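PDB 6QVI: ComZ from Thermus thermophilus, which probably acts as a DNA receptor at the pilus tip during natural competence and combines a pseudopilin-like domain with a beta-solenoid domain. Local coordinates for residues A281-S285 and D286-A290; C51-S54 and L55-L59. All blocks are in the same frame, centred on the assembly; numbering follows the deposited sequence.

Contact 1: residues A281-S285 and D286-A290; sequences AKLDS and DACSA
S289 CB stands obliquely off the plane of the D284 carboxylate, displaced toward OD1 and 3.8 Å from D284 CG; the closer approach of D284 OD1 is doubtfully tight, and no hydrogen bond joins the two side chains. The other flat group, the carboxylate of D286, reaches out of the turn and has a long, weak ion pair with K501. Polar contacts concentrate on S285. With chi1 at 78°, OG sits between the backbone N and the carbonyl carbon and leans over the following amides: C288 N donates to S285 OG at 2.9 Å (143° at the hydrogen), A287 N more weakly at 3.3 Å. C288 N is shared with S285 O, which also takes weak bonds from S289 N, at 3.0 Å, and S289 OG. This is the pattern of an ST motif, with its carbonyl bonds weak, over a type I turn with D286 and A287 at its corners. Replacing S285 by alanine removes OG, which would probably cost C288 N its stronger acceptor and leave A287 N without this weak one. Apart from these polar links, L283 CD2 packs 4.1 Å from C288 CB; both side chains touch W294 of helix 294-301, which the C288-C297 disulfide ties to the turn.

Contact 2: residues C51-S54 and L55-L59; sequences CFTS and LARGL
Backbone hydrogen bonding sets the shape of the turn that runs from S54 to R57. R57 N donates to S54 O at 3.0 Å, nearly straight at 163°. The next bond of the same spacing, G58 N to L55 O at 3.0 Å, continues the winding, in keeping with the short 3-10 segment 55-56.

A side-chain bond reinforces this: A56 N donates weakly to S54 OG at 3.1 Å. Side-chain and carbonyl oxygens of S54 therefore bind the amides two and three residues ahead, the pattern of an ST motif. It lies in the loop that leaves helix 12-40, the long helix of the pseudopilin-like domain, and leads to that domain's antiparallel sheet. Outside partners keep the loop against its surroundings: R39 NE bonds T53 O, and K100 NZ bonds A56 O.

Non-bonded polar packing joins T53 to R57, whose side chains cross at about a right angle. T53 OG1, anti to its own nitrogen (chi1 169°), rests over the centre of one face of the R57 guanidinium, 3.7 Å from R57 CZ. Lying above the plane, the hydroxyl oxygen meets none of the N-H groups end-on, though it is likely to suit the cation electrostatically. Bends at chi2 and chi3 of R57 fold the guanidinium back over T53.

Side chains of L55 and F52 also lie against R39 of helix 12-40. G58 has a positive phi (125°) with an extended psi, and at these values a beta carbon would collide with R57 O, which explains the glycine.

From the N terminus, helix 12-40 comes first, and contact 2 shapes the loop that follows it, before strand 74-76 opens the antiparallel sheet of the pseudopilin-like domain. After strand 120-130 the chain passes into what is probably the beta-solenoid domain, where C209 pairs with C51 and so probably links the start of segment 51-54 to it. Contact 1 comes later, in the loop from strand 265-266 to helix 294-301. Each contact closes a local turn; the two are in series, neither nested nor crossed, with centres about 27 Å apart and nearest atoms about 15 Å. Contact 1 also borders A506 and P509, ahead of strand 517-529, which pairs with 120-130 in the pseudopilin-like sheet.

Contact 1: residues A281-S285 and D286-A290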
ATOM      1  N   ALA A 281      -5.554   6.982  16.459  1.00 64.68           N
ATOM      2  CA  ALA A 281      -6.728   6.318  15.930  1.00 62.57           C
ATOM      3  C   ALA A 281      -6.395   4.851  15.722  1.00 65.75           C
ATOM      4  O   ALA A 281      -5.226   4.480  15.548  1.00 60.93           O
ATOM      5  CB  ALA A 281      -7.183   6.963  14.613  1.00 50.17           C
ATOM      6  N   LYS A 282      -7.442   4.022  15.728  1.00 67.82           N
ATOM      7  CA  LYS A 282      -7.259   2.601  15.465  1.00 61.68           C
ATOM      8  C   LYS A 282      -6.658   2.454  14.076  1.00 46.61           C
ATOM      9  O   LYS A 282      -7.040   3.163  13.136  1.00 49.39           O
ATOM     10  CB  LYS A 282      -8.596   1.853  15.571  1.00 65.54           C
ATOM     11  CG  LYS A 282      -8.576   0.414  15.066  1.00 69.28           C
ATOM     12  CD  LYS A 282      -9.851  -0.270  15.521  1.00 72.59           C
ATOM     13  CE  LYS A 282      -9.741  -0.886  16.911  1.00 70.95           C
ATOM     14  NZ  LYS A 282      -8.889  -2.099  16.960  1.00 74.14           N
ATOM     15  N   LEU A 283      -5.675   1.572  13.947  1.00 44.16           N
ATOM     16  CA  LEU A 283      -5.085   1.323  12.640  1.00 53.27           C
ATOM     17  C   LEU A 283      -5.398  -0.132  12.335  1.00 68.99           C
ATOM     18  O   LEU A 283      -4.825  -1.041  12.945  1.00 73.69           O
ATOM     19  CB  LEU A 283      -3.584   1.571  12.686  1.00 51.13           C
ATOM     20  CG  LEU A 283      -2.751   1.157  11.474  1.00 54.48           C
ATOM     21  CD1 LEU A 283      -2.879   2.235  10.379  1.00 50.86           C
ATOM     22  CD2 LEU A 283      -1.290   0.915  11.867  1.00 55.95           C
ATOM     23  N   ASP A 284      -6.273  -0.390  11.393  1.00 76.20           N
ATOM     24  CA  ASP A 284      -6.683  -1.770  11.286  1.00 88.46           C
ATOM     25  C   ASP A 284      -5.688  -2.349  10.281  1.00 80.02           C
ATOM     26  O   ASP A 284      -5.729  -2.033   9.083  1.00 84.58           O
ATOM     27  CB  ASP A 284      -8.130  -1.925  10.834  1.00100.78           C
ATOM     28  CG  ASP A 284      -8.541  -3.372  10.728  1.00118.90           C
ATOM     29  OD1 ASP A 284      -8.638  -3.986  11.821  1.00125.45           O
ATOM     30  OD2 ASP A 284      -8.645  -3.937   9.612  1.00125.41           O
ATOM     31  N   SER A 285      -4.788  -3.184  10.782  1.00 65.56           N
ATOM     32  CA  SER A 285      -3.712  -3.780  10.017  1.00 54.10           C
ATOM     33  C   SER A 285      -3.459  -5.126  10.659  1.00 61.52           C
ATOM     34  O   SER A 285      -3.837  -5.357  11.816  1.00 60.22           O
ATOM     35  CB  SER A 285      -2.456  -2.950  10.105  1.00 57.59           C
ATOM     36  OG  SER A 285      -1.817  -3.202  11.354  1.00 54.68           O
ATOM     37  N   ASP A 286      -2.729  -5.985   9.953  1.00 67.76           N
ATOM     38  CA  ASP A 286      -2.566  -7.341  10.474  1.00 78.92           C
ATOM     39  C   ASP A 286      -1.879  -7.333  11.822  1.00 70.36           C
ATOM     40  O   ASP A 286      -2.182  -8.181  12.665  1.00 66.95           O
ATOM     41  CB  ASP A 286      -1.800  -8.233   9.491  1.00 96.01           C
ATOM     42  CG  ASP A 286      -2.621  -8.591   8.247  1.00103.68           C
ATOM     43  OD1 ASP A 286      -3.865  -8.667   8.344  1.00106.05           O
ATOM     44  OD2 ASP A 286      -2.014  -8.779   7.167  1.00106.18           O
ATOM     45  N   ALA A 287      -1.031  -6.334  12.086  1.00 72.76           N
ATOM     46  CA  ALA A 287      -0.321  -6.311  13.355  1.00 64.44           C
ATOM     47  C   ALA A 287      -1.005  -5.445  14.388  1.00 59.02           C
ATOM     48  O   ALA A 287      -0.868  -5.717  15.581  1.00 62.25           O
ATOM     49  CB  ALA A 287       1.122  -5.826  13.172  1.00 68.09           C
ATOM     50  N   CYS A 288      -1.789  -4.449  13.984  1.00 57.97           N
ATOM     51  CA  CYS A 288      -2.275  -3.473  14.949  1.00 60.11           C
ATOM     52  C   CYS A 288      -3.784  -3.421  15.134  1.00 65.76           C
ATOM     53  O   CYS A 288      -4.253  -2.606  15.942  1.00 70.06           O
ATOM     54  CB  CYS A 288      -1.765  -2.086  14.545  1.00 64.91           C
ATOM     55  SG  CYS A 288       0.023  -1.893  14.765  1.00 67.58           S
ATOM     56  N   SER A 289      -4.543  -4.367  14.576  1.00 70.34           N
ATOM     57  CA  SER A 289      -5.997  -4.209  14.598  1.00 70.21           C
ATOM     58  C   SER A 289      -6.598  -4.476  15.976  1.00 72.43           C
ATOM     59  O   SER A 289      -7.617  -3.871  16.322  1.00 71.41           O
ATOM     60  CB  SER A 289      -6.647  -5.132  13.561  1.00 71.93           C
ATOM     61  OG  SER A 289      -6.304  -6.494  13.741  1.00 79.41           O
ATOM     62  N   ALA A 290      -5.974  -5.338  16.786  1.00 68.49           N
ATOM     63  CA  ALA A 290      -6.483  -5.589  18.128  1.00 74.84           C
ATOM     64  C   ALA A 290      -6.297  -4.392  19.074  1.00 82.47           C
ATOM     65  O   ALA A 290      -7.050  -4.267  20.049  1.00 90.64           O
ATOM     66  CB  ALA A 290      -5.805  -6.824  18.702  1.00 77.20           C
TER

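Contact 2: residues C51-S54 and L55-L59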
ATOM      1  N   CYS A  51       0.105  -6.061 -10.955  1.00105.05           N
ATOM      2  CA  CYS A  51      -0.814  -4.949 -10.722  1.00109.32           C
ATOM      3  C   CYS A  51      -2.228  -5.445 -10.412  1.00107.06           C
ATOM      4  O   CYS A  51      -2.607  -6.521 -10.858  1.00113.09           O
ATOM      5  CB  CYS A  51      -0.847  -4.047 -11.953  1.00119.50           C
ATOM      6  SG  CYS A  51      -1.225  -2.322 -11.620  1.00136.13           S
ATOM      7  N   PHE A  52      -3.025  -4.629  -9.701  1.00 99.97           N
ATOM      8  CA  PHE A  52      -4.367  -5.021  -9.270  1.00 93.35           C
ATOM      9  C   PHE A  52      -5.424  -4.384 -10.160  1.00 85.57           C
ATOM     10  O   PHE A  52      -5.363  -3.179 -10.431  1.00 83.31           O
ATOM     11  CB  PHE A  52      -4.638  -4.632  -7.803  1.00 75.74           C
ATOM     12  CG  PHE A  52      -6.122  -4.548  -7.455  1.00 85.38           C
ATOM     13  CD1 PHE A  52      -6.840  -3.359  -7.571  1.00 82.20           C
ATOM     14  CD2 PHE A  52      -6.823  -5.692  -7.069  1.00 85.37           C
ATOM     15  CE1 PHE A  52      -8.229  -3.319  -7.264  1.00 88.04           C
ATOM     16  CE2 PHE A  52      -8.195  -5.655  -6.770  1.00 79.13           C
ATOM     17  CZ  PHE A  52      -8.899  -4.481  -6.871  1.00 66.41           C
ATOM     18  N   THR A  53      -6.392  -5.180 -10.593  1.00 83.98           N
ATOM     19  CA  THR A  53      -7.531  -4.707 -11.367  1.00 84.22           C
ATOM     20  C   THR A  53      -8.788  -5.376 -10.824  1.00 81.12           C
ATOM     21  O   THR A  53      -8.768  -6.570 -10.511  1.00 87.83           O
ATOM     22  CB  THR A  53      -7.355  -4.984 -12.881  1.00 79.86           C
ATOM     23  OG1 THR A  53      -8.590  -4.737 -13.551  1.00 85.50           O
ATOM     24  CG2 THR A  53      -6.904  -6.424 -13.145  1.00 74.06           C
ATOM     25  N   SER A  54      -9.888  -4.623 -10.745  1.00 71.57           N
ATOM     26  CA  SER A  54     -11.059  -5.179 -10.090  1.00 68.00           C
ATOM     27  C   SER A  54     -11.746  -6.256 -10.923  1.00 77.21           C
ATOM     28  O   SER A  54     -11.655  -6.328 -12.158  1.00 79.27           O
ATOM     29  CB  SER A  54     -12.091  -4.112  -9.742  1.00 63.30           C
ATOM     30  OG  SER A  54     -13.028  -3.977 -10.789  1.00 69.33           O
ATOM     31  N   LEU A  55     -12.544  -7.030 -10.198  1.00 73.45           N
ATOM     32  CA  LEU A  55     -13.272  -8.135 -10.773  1.00 68.07           C
ATOM     33  C   LEU A  55     -14.230  -7.660 -11.852  1.00 65.11           C
ATOM     34  O   LEU A  55     -14.483  -8.386 -12.825  1.00 61.82           O
ATOM     35  CB  LEU A  55     -14.041  -8.813  -9.648  1.00 65.02           C
ATOM     36  CG  LEU A  55     -13.998 -10.311  -9.578  1.00 73.38           C
ATOM     37  CD1 LEU A  55     -12.599 -10.739  -9.935  1.00 78.06           C
ATOM     38  CD2 LEU A  55     -14.247 -10.605  -8.136  1.00 83.34           C
ATOM     39  N   ALA A  56     -14.742  -6.428 -11.724  1.00 59.11           N
ATOM     40  CA  ALA A  56     -15.724  -5.994 -12.709  1.00 60.18           C
ATOM     41  C   ALA A  56     -15.137  -5.824 -14.101  1.00 60.05           C
ATOM     42  O   ALA A  56     -15.894  -5.739 -15.074  1.00 64.27           O
ATOM     43  CB  ALA A  56     -16.382  -4.705 -12.253  1.00 62.74           C
ATOM     44  N   ARG A  57     -13.818  -5.848 -14.224  1.00 63.69           N
ATOM     45  CA  ARG A  57     -13.166  -5.674 -15.506  1.00 63.88           C
ATOM     46  C   ARG A  57     -12.704  -6.984 -16.079  1.00 65.33           C
ATOM     47  O   ARG A  57     -11.948  -6.996 -17.049  1.00 72.09           O
ATOM     48  CB  ARG A  57     -11.971  -4.733 -15.377  1.00 66.65           C
ATOM     49  CG  ARG A  57     -12.328  -3.306 -15.026  1.00 71.72           C
ATOM     50  CD  ARG A  57     -11.799  -2.359 -16.088  1.00 83.23           C
ATOM     51  NE  ARG A  57     -10.542  -2.828 -16.669  1.00 84.97           N
ATOM     52  CZ  ARG A  57      -9.332  -2.426 -16.310  1.00 84.77           C
ATOM     53  NH1 ARG A  57      -9.188  -1.496 -15.368  1.00 93.76           N
ATOM     54  NH2 ARG A  57      -8.270  -2.950 -16.919  1.00 77.31           N
ATOM     55  N   GLY A  58     -13.141  -8.087 -15.514  1.00 71.10           N
ATOM     56  CA  GLY A  58     -12.837  -9.385 -16.068  1.00 75.80           C
ATOM     57  C   GLY A  58     -12.178 -10.271 -15.040  1.00 75.24           C
ATOM     58  O   GLY A  58     -11.940  -9.883 -13.898  1.00 82.02           O
ATOM     59  N   LEU A  59     -11.878 -11.479 -15.476  1.00 73.39           N
ATOM     60  CA  LEU A  59     -11.207 -12.439 -14.630  1.00 72.98           C
ATOM     61  C   LEU A  59      -9.855 -12.777 -15.217  1.00 80.01           C
ATOM     62  O   LEU A  59      -9.657 -12.740 -16.434  1.00 88.32           O
ATOM     63  CB  LEU A  59     -12.013 -13.735 -14.491  1.00 74.82           C
ATOM     64  CG  LEU A  59     -13.453 -13.606 -14.043  1.00 74.46           C
ATOM     65  CD1 LEU A  59     -14.003 -14.989 -13.737  1.00 81.46           C
ATOM     66  CD2 LEU A  59     -13.537 -12.720 -12.834  1.00 71.97           C
TER